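Local coordinates for virulence factor (Pectobacterium carotovorum, PDB 2W3Y), which is an S-palmitoylated virulence factor of a Drosophila pathogen that binds to lipid vesicles, at residues 90-93 and 94-97; 154-157 and 158-162; 244-247 and 248-252. One frame throughout, in Å; residues are numbered along the deposited sequence.

Contact 1 (90-93 and 94-97)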
loop_
_atom_site.group_PDB
_atom_site.type_symbol
_atom_site.label_atom_id
_atom_site.label_comp_id
_atom_site.label_asym_id
_atom_site.label_seq_id
_atom_site.Cartn_x
_atom_site.Cartn_y
_atom_site.Cartn_z
ATOM N N HIS A 90 -2.050 0.759 14.606
ATOM C CA HIS A 90 -3.267 1.561 14.745
ATOM C C HIS A 90 -3.380 2.460 13.537
ATOM O O HIS A 90 -2.536 3.343 13.333
ATOM C CB HIS A 90 -3.258 2.397 16.041
ATOM C CG HIS A 90 -3.599 1.610 17.266
ATOM N ND1 HIS A 90 -3.865 2.204 18.483
ATOM C CD2 HIS A 90 -3.738 0.276 17.460
ATOM C CE1 HIS A 90 -4.141 1.267 19.375
ATOM N NE2 HIS A 90 -4.070 0.088 18.779
ATOM N N TYR A 91 -4.428 2.239 12.748
ATOM C CA TYR A 91 -4.630 3.006 11.510
ATOM C C TYR A 91 -4.586 4.540 11.692
ATOM O O TYR A 91 -4.074 5.270 10.828
ATOM C CB TYR A 91 -5.927 2.610 10.827
ATOM C CG TYR A 91 -6.126 3.353 9.533
ATOM C CD1 TYR A 91 -5.411 2.978 8.395
ATOM C CD2 TYR A 91 -6.986 4.453 9.449
ATOM C CE1 TYR A 91 -5.555 3.661 7.198
ATOM C CE2 TYR A 91 -7.131 5.153 8.238
ATOM C CZ TYR A 91 -6.408 4.732 7.128
ATOM O OH TYR A 91 -6.515 5.365 5.930
ATOM N N ASP A 92 -5.118 5.024 12.811
ATOM C CA ASP A 92 -5.205 6.469 13.032
ATOM C C ASP A 92 -3.830 7.152 13.052
ATOM O O ASP A 92 -3.708 8.290 12.628
ATOM C CB ASP A 92 -6.048 6.807 14.275
ATOM C CG ASP A 92 -7.566 6.636 14.030
ATOM O OD1 ASP A 92 -8.284 6.230 14.986
ATOM O OD2 ASP A 92 -8.056 6.915 12.895
ATOM N N ILE A 93 -2.798 6.453 13.522
ATOM C CA ILE A 93 -1.414 6.980 13.488
ATOM C C ILE A 93 -0.827 7.036 12.065
ATOM O O ILE A 93 -0.161 8.021 11.692
ATOM C CB ILE A 93 -0.493 6.203 14.450
ATOM C CG1 ILE A 93 -0.999 6.349 15.899
ATOM C CG2 ILE A 93 0.960 6.664 14.299
ATOM C CD1 ILE A 93 -0.354 5.400 16.890
ATOM N N TRP A 94 -1.074 5.983 11.283
ATOM C CA TRP A 94 -0.793 5.972 9.831
ATOM C C TRP A 94 -1.511 7.110 9.088
ATOM O O TRP A 94 -0.934 7.765 8.214
ATOM C CB TRP A 94 -1.185 4.608 9.217
ATOM C CG TRP A 94 -0.278 3.465 9.628
ATOM C CD1 TRP A 94 -0.334 2.750 10.794
ATOM C CD2 TRP A 94 0.809 2.906 8.870
ATOM N NE1 TRP A 94 0.658 1.791 10.811
ATOM C CE2 TRP A 94 1.374 1.868 9.646
ATOM C CE3 TRP A 94 1.370 3.196 7.616
ATOM C CZ2 TRP A 94 2.479 1.105 9.207
ATOM C CZ3 TRP A 94 2.462 2.441 7.180
ATOM C CH2 TRP A 94 2.997 1.403 7.975
ATOM N N LYS A 95 -2.782 7.346 9.430
ATOM C CA LYS A 95 -3.524 8.444 8.813
ATOM C C LYS A 95 -2.935 9.835 9.158
ATOM O O LYS A 95 -2.800 10.687 8.273
ATOM C CB LYS A 95 -5.017 8.352 9.157
ATOM C CG LYS A 95 -5.890 9.406 8.462
ATOM C CD LYS A 95 -7.374 9.204 8.783
ATOM C CE LYS A 95 -7.705 9.631 10.207
ATOM N NZ LYS A 95 -9.154 9.391 10.566
ATOM N N GLU A 96 -2.578 10.048 10.425
ATOM C CA GLU A 96 -1.941 11.311 10.873
ATOM C C GLU A 96 -0.667 11.628 10.067
ATOM O O GLU A 96 -0.448 12.771 9.642
ATOM C CB GLU A 96 -1.632 11.243 12.381
ATOM C CG GLU A 96 -0.887 12.468 13.003
ATOM C CD GLU A 96 -1.799 13.656 13.329
ATOM O OE1 GLU A 96 -2.999 13.640 12.937
ATOM O OE2 GLU A 96 -1.313 14.609 13.991
ATOM N N VAL A 97 0.147 10.603 9.831
ATOM C CA VAL A 97 1.436 10.755 9.135
ATOM C C VAL A 97 1.229 10.986 7.627
ATOM O O VAL A 97 1.892 11.847 7.027
ATOM C CB VAL A 97 2.379 9.547 9.436
ATOM C CG1 VAL A 97 3.585 9.516 8.495
ATOM C CG2 VAL A 97 2.848 9.557 10.923
#
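The indole of Trp94 meets the carbonyl of His90 at its edge: His90 O lies in the ring plane, 3.4 Å from Trp94 CD1. These are the first two turns of helix 91-105, with His90 at the N-cap position. Trp94 carries CG beside its own backbone N (chi1 -70°), which turns the indole back toward the start of the helix; its NE1 bonds to Lys88 O, just before the helix, and its ring system is packed against Val78 of helix 57-81 and Leu169 and Ala171 of strand 166-179. The second flat group, the Tyr91 ring, receives Lys95 obliquely, Tyr91 CE2 standing 3.9 Å from Lys95 CB, and the two side chains cross at about a right angle. Tyr91 OH is hydrogen-bonded to Ile193 O. Backbone bonds confirm the alpha-helical spacing: Lys95 N to Tyr91 O is 2.8 Å, Glu96 N to Asp92 O 3.0 Å and Val97 N to Ile93 O 3.2 Å. On the outer surface Asp92 and Lys95 run side by side, pointing the same way. A bend at chi3 of Lys95 (74°) completes a long salt bridge, Asp92 OD2 to Lys95 NZ, 3.6 Å.

Contact 2 (154-157 and 158-162)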
loop_
_atom_site.group_PDB
_atom_site.type_symbol
_atom_site.label_atom_id
_atom_site.label_comp_id
_atom_site.label_asym_id
_atom_site.label_seq_id
_atom_site.Cartn_x
_atom_site.Cartn_y
_atom_site.Cartn_z
ATOM N N GLY A 154 1.131 -17.636 7.756
ATOM C CA GLY A 154 1.745 -16.851 8.826
ATOM C C GLY A 154 0.752 -15.939 9.509
ATOM O O GLY A 154 0.768 -15.795 10.723
ATOM N N LEU A 155 -0.110 -15.317 8.710
ATOM C CA LEU A 155 -1.124 -14.401 9.206
ATOM C C LEU A 155 -2.088 -15.110 10.152
ATOM O O LEU A 155 -2.393 -14.606 11.246
ATOM C CB LEU A 155 -1.878 -13.809 8.016
ATOM C CG LEU A 155 -2.610 -12.471 8.085
ATOM C CD1 LEU A 155 -1.722 -11.316 8.593
ATOM C CD2 LEU A 155 -3.156 -12.144 6.697
ATOM N N SER A 156 -2.544 -16.285 9.711
ATOM C CA SER A 156 -3.486 -17.136 10.430
ATOM C C SER A 156 -2.938 -17.559 11.786
ATOM O O SER A 156 -3.646 -17.476 12.813
ATOM C CB SER A 156 -3.808 -18.378 9.581
ATOM O OG SER A 156 -4.723 -19.239 10.247
ATOM N N ALA A 157 -1.687 -18.017 11.778
ATOM C CA ALA A 157 -0.955 -18.338 12.996
ATOM C C ALA A 157 -0.942 -17.181 14.008
ATOM O O ALA A 157 -1.203 -17.393 15.203
ATOM C CB ALA A 157 0.476 -18.777 12.662
ATOM N N GLU A 158 -0.653 -15.964 13.549
ATOM C CA GLU A 158 -0.627 -14.813 14.468
ATOM C C GLU A 158 -2.003 -14.436 15.006
ATOM O O GLU A 158 -2.154 -14.282 16.214
ATOM C CB GLU A 158 0.049 -13.578 13.853
ATOM C CG GLU A 158 1.525 -13.747 13.489
ATOM C CD GLU A 158 2.461 -13.817 14.685
ATOM O OE1 GLU A 158 1.992 -13.800 15.847
ATOM O OE2 GLU A 158 3.695 -13.883 14.461
ATOM N N MET A 159 -2.987 -14.286 14.120
ATOM C CA MET A 159 -4.342 -13.851 14.502
ATOM C C MET A 159 -5.097 -14.809 15.418
ATOM O O MET A 159 -5.927 -14.383 16.215
ATOM C CB MET A 159 -5.192 -13.449 13.275
ATOM C CG MET A 159 -5.725 -14.552 12.346
ATOM S SD MET A 159 -6.628 -13.837 10.897
ATOM C CE MET A 159 -5.742 -12.281 10.706
ATOM N N ASN A 160 -4.790 -16.093 15.314
ATOM C CA ASN A 160 -5.477 -17.114 16.109
ATOM C C ASN A 160 -4.887 -17.334 17.512
ATOM O O ASN A 160 -5.335 -18.207 18.259
ATOM C CB ASN A 160 -5.555 -18.427 15.332
ATOM C CG ASN A 160 -6.602 -18.389 14.224
ATOM O OD1 ASN A 160 -6.305 -18.695 13.068
ATOM N ND2 ASN A 160 -7.837 -18.017 14.576
ATOM N N LYS A 161 -3.889 -16.534 17.860
ATOM C CA LYS A 161 -3.235 -16.624 19.161
ATOM C C LYS A 161 -4.171 -16.229 20.286
ATOM O O LYS A 161 -4.127 -16.844 21.356
ATOM C CB LYS A 161 -1.957 -15.783 19.191
ATOM C CG LYS A 161 -0.799 -16.432 18.437
ATOM C CD LYS A 161 0.479 -15.602 18.486
ATOM C CE LYS A 161 1.641 -16.387 17.880
ATOM N NZ LYS A 161 2.838 -15.552 17.592
ATOM N N THR A 162 -5.017 -15.218 20.044
ATOM C CA THR A 162 -6.060 -14.816 21.004
ATOM C C THR A 162 -7.417 -14.572 20.334
ATOM O O THR A 162 -7.553 -14.659 19.101
ATOM C CB THR A 162 -5.681 -13.536 21.816
ATOM O OG1 THR A 162 -5.773 -12.384 20.974
ATOM C CG2 THR A 162 -4.267 -13.616 22.404
#
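Leu155 and Met159 supply the apolar side of this last turn of helix 142-159, the methyl CE of Met159 lying 4.1 Å from Leu155 CG. Both side chains are buried and meet at a slant. Met159 holds CG between its backbone N and its carbonyl carbon (chi1 73°), which sets that atom 3.5 Å from Leu155 O, so the thioether chain starts out across the carbonyl before its end reaches the leucine. The Leu155 side chain is also about 4 Å from the bound palmitic acid, so this helix end borders the lipid.

Backbone hydrogen bonds form the second group. Glu158 N to Gly154 O measures 3.2 Å, Met159 N to Leu155 O 3.0 Å and Asn160 N to Ser156 O 3.1 Å. The middle one is the straightest, with an N-H...O angle of 173°; the last falls to 145°, as the chain leaves the regular helix after Met159.

Charge forms the third. Lys161 NZ bonds to Glu158 OE1 at 2.6 Å within a salt bridge, approaching from above the carboxylate plane. The extended lysine chain passes the carbonyl of Ala157 on the way, Lys161 CG coming to 3.4 Å from Ala157 O. The bridge thus ties the residues following the helix back to its final turn.

In the fold, Leu155, Glu158 and Met159 rest on Tyr166 of strand 166-179, and Leu155 and Glu158 also touch Leu36 of strand 36-37. Ser156 faces the loop residues Ala206 and Thr207, while Lys203 NZ donates to Met159 O at the helix end.

Contact 3 (244-247 and 248-252)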
loop_
_atom_site.group_PDB
_atom_site.type_symbol
_atom_site.label_atom_id
_atom_site.label_comp_id
_atom_site.label_asym_id
_atom_site.label_seq_id
_atom_site.Cartn_x
_atom_site.Cartn_y
_atom_site.Cartn_z
ATOM N N ASP A 244 13.609 14.619 -3.409
ATOM C CA ASP A 244 14.836 13.830 -3.221
ATOM C C ASP A 244 15.519 14.056 -1.877
ATOM O O ASP A 244 15.950 13.088 -1.244
ATOM C CB ASP A 244 15.828 14.070 -4.365
ATOM C CG ASP A 244 15.389 13.412 -5.667
ATOM O OD1 ASP A 244 14.501 12.520 -5.629
ATOM O OD2 ASP A 244 15.927 13.798 -6.733
ATOM N N ASN A 245 15.593 15.319 -1.443
ATOM C CA ASN A 245 16.202 15.667 -0.161
ATOM C C ASN A 245 15.407 15.120 1.022
ATOM O O ASN A 245 15.975 14.594 1.977
ATOM C CB ASN A 245 16.367 17.193 -0.005
ATOM C CG ASN A 245 17.496 17.775 -0.877
ATOM O OD1 ASN A 245 18.461 17.089 -1.226
ATOM N ND2 ASN A 245 17.370 19.055 -1.219
ATOM N N PHE A 246 14.090 15.269 0.956
ATOM C CA PHE A 246 13.199 14.768 2.003
ATOM C C PHE A 246 13.315 13.242 2.117
ATOM O O PHE A 246 13.497 12.701 3.212
ATOM C CB PHE A 246 11.760 15.183 1.693
ATOM C CG PHE A 246 10.744 14.608 2.639
ATOM C CD1 PHE A 246 10.426 15.268 3.823
ATOM C CD2 PHE A 246 10.089 13.412 2.333
ATOM C CE1 PHE A 246 9.492 14.747 4.712
ATOM C CE2 PHE A 246 9.149 12.881 3.216
ATOM C CZ PHE A 246 8.860 13.548 4.411
ATOM N N LEU A 247 13.204 12.562 0.981
ATOM C CA LEU A 247 13.340 11.100 0.941
ATOM C C LEU A 247 14.705 10.605 1.465
ATOM O O LEU A 247 14.772 9.627 2.212
ATOM C CB LEU A 247 13.045 10.561 -0.465
ATOM C CG LEU A 247 11.606 10.654 -0.999
ATOM C CD1 LEU A 247 11.514 9.911 -2.301
ATOM C CD2 LEU A 247 10.563 10.105 -0.007
ATOM N N ASP A 248 15.777 11.313 1.103
ATOM C CA ASP A 248 17.122 11.023 1.608
ATOM C C ASP A 248 17.265 11.206 3.128
ATOM O O ASP A 248 17.904 10.398 3.800
ATOM C CB ASP A 248 18.174 11.854 0.837
ATOM C CG ASP A 248 18.519 11.250 -0.516
ATOM O OD1 ASP A 248 18.181 10.061 -0.747
ATOM O OD2 ASP A 248 19.145 11.947 -1.355
ATOM N N LYS A 249 16.635 12.243 3.670
ATOM C CA LYS A 249 16.742 12.555 5.094
ATOM C C LYS A 249 15.989 11.578 6.027
ATOM O O LYS A 249 16.451 11.266 7.133
ATOM C CB LYS A 249 16.276 14.002 5.336
ATOM C CG LYS A 249 16.620 14.558 6.718
ATOM C CD LYS A 249 16.323 16.060 6.822
ATOM C CE LYS A 249 16.322 16.541 8.270
ATOM N NZ LYS A 249 15.753 17.935 8.404
ATOM N N TYR A 250 14.835 11.096 5.578
ATOM C CA TYR A 250 13.942 10.344 6.450
ATOM C C TYR A 250 13.770 8.890 6.020
ATOM O O TYR A 250 12.844 8.203 6.477
ATOM C CB TYR A 250 12.603 11.072 6.558
ATOM C CG TYR A 250 12.743 12.457 7.188
ATOM C CD1 TYR A 250 13.095 12.591 8.532
ATOM C CD2 TYR A 250 12.540 13.615 6.439
ATOM C CE1 TYR A 250 13.238 13.842 9.124
ATOM C CE2 TYR A 250 12.680 14.887 7.024
ATOM C CZ TYR A 250 13.032 14.984 8.363
ATOM O OH TYR A 250 13.173 16.210 8.970
ATOM N N GLU A 251 14.695 8.432 5.173
ATOM C CA GLU A 251 14.681 7.087 4.569
ATOM C C GLU A 251 14.433 5.948 5.563
ATOM O O GLU A 251 15.133 5.823 6.552
ATOM C CB GLU A 251 15.997 6.822 3.817
ATOM C CG GLU A 251 15.968 5.530 2.987
ATOM C CD GLU A 251 17.260 5.253 2.231
ATOM O OE1 GLU A 251 17.527 4.053 1.964
ATOM O OE2 GLU A 251 18.002 6.221 1.906
ATOM N N GLY A 252 13.434 5.117 5.283
ATOM C CA GLY A 252 13.220 3.900 6.059
ATOM C C GLY A 252 13.942 2.724 5.413
ATOM O O GLY A 252 14.331 2.794 4.256
#
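Phe246 and Tyr250 form the tightly packed part of this contact, near the C-terminal end of helix 237-250. Tyr250 CD2 lies over one face of the Phe246 ring, 3.7 Å from Phe246 CE1. The ring centroids are 5.3 Å apart with the planes at 55°, an oblique aromatic pair. With CG of Phe246 anti to its backbone N (chi1 174°), its ring swings to the side of the helix where Tyr250 stands, and the side chains cross at about a right angle. Lys249 CG covers a face of the tyrosine, 3.9 Å above the ring centre, so the aromatic ring is bordered by aliphatic carbon as well as by phenylalanine.

The main chain of the same turn adds hydrogen bonds. Phe246 O accepts Tyr250 N at 3.2 Å and, weakly, Lys249 N at the same separation, a shared acceptor, often seen near the C-terminal end of a helix. Asp248 N bonds to Asp244 O at 2.9 Å, and the Asp248 side chain folds back over that carbonyl, its CG 3.2 Å from Asp244 O, with OD1 salt-bridged to Arg69.

The looser side is polar. Asn245 is exposed and its side chain stands off from residues 248-252, although its backbone O still receives Lys249 N at 3.0 Å. The Asp244 carboxylate keeps apart from that of Asp248, Asp244 OD1 being 6.3 Å from Asp248 OD2, and is hydrogen-bonded through OD1 to Tyr233 OH.

Around the contact, Leu247 packs on Leu66, Arg69 and Phe70 of helix 57-81, and Phe246 on Val73 of the same helix. Phe246 also meets Phe14 edge-to-face, on helix 9-18, where Asp11 accepts Tyr250 OH and pairs with Lys249 NZ, itself also hydrogen-bonded to Gln15 OE1.

In the fold
The three contacts are separate local turns in series along the chain, and none touches another. Contact 2 is closest to the bound palmitic acid, the side chain of Leu155 bordering it, whereas the Tyr91 side chain of contact 1 is about 10 Å away. Centres of contacts 1 and 2 are about 23 Å apart, and both turns lean on strand 166-179, which connects them through the large mixed sheet. Contacts 1 and 3 have centres about 20 Å apart and nearest atoms about 8 Å apart; both pack on helices 57-81 and 9-18. Contacts 2 and 3 are the most distant pair, about 34 Å between centres.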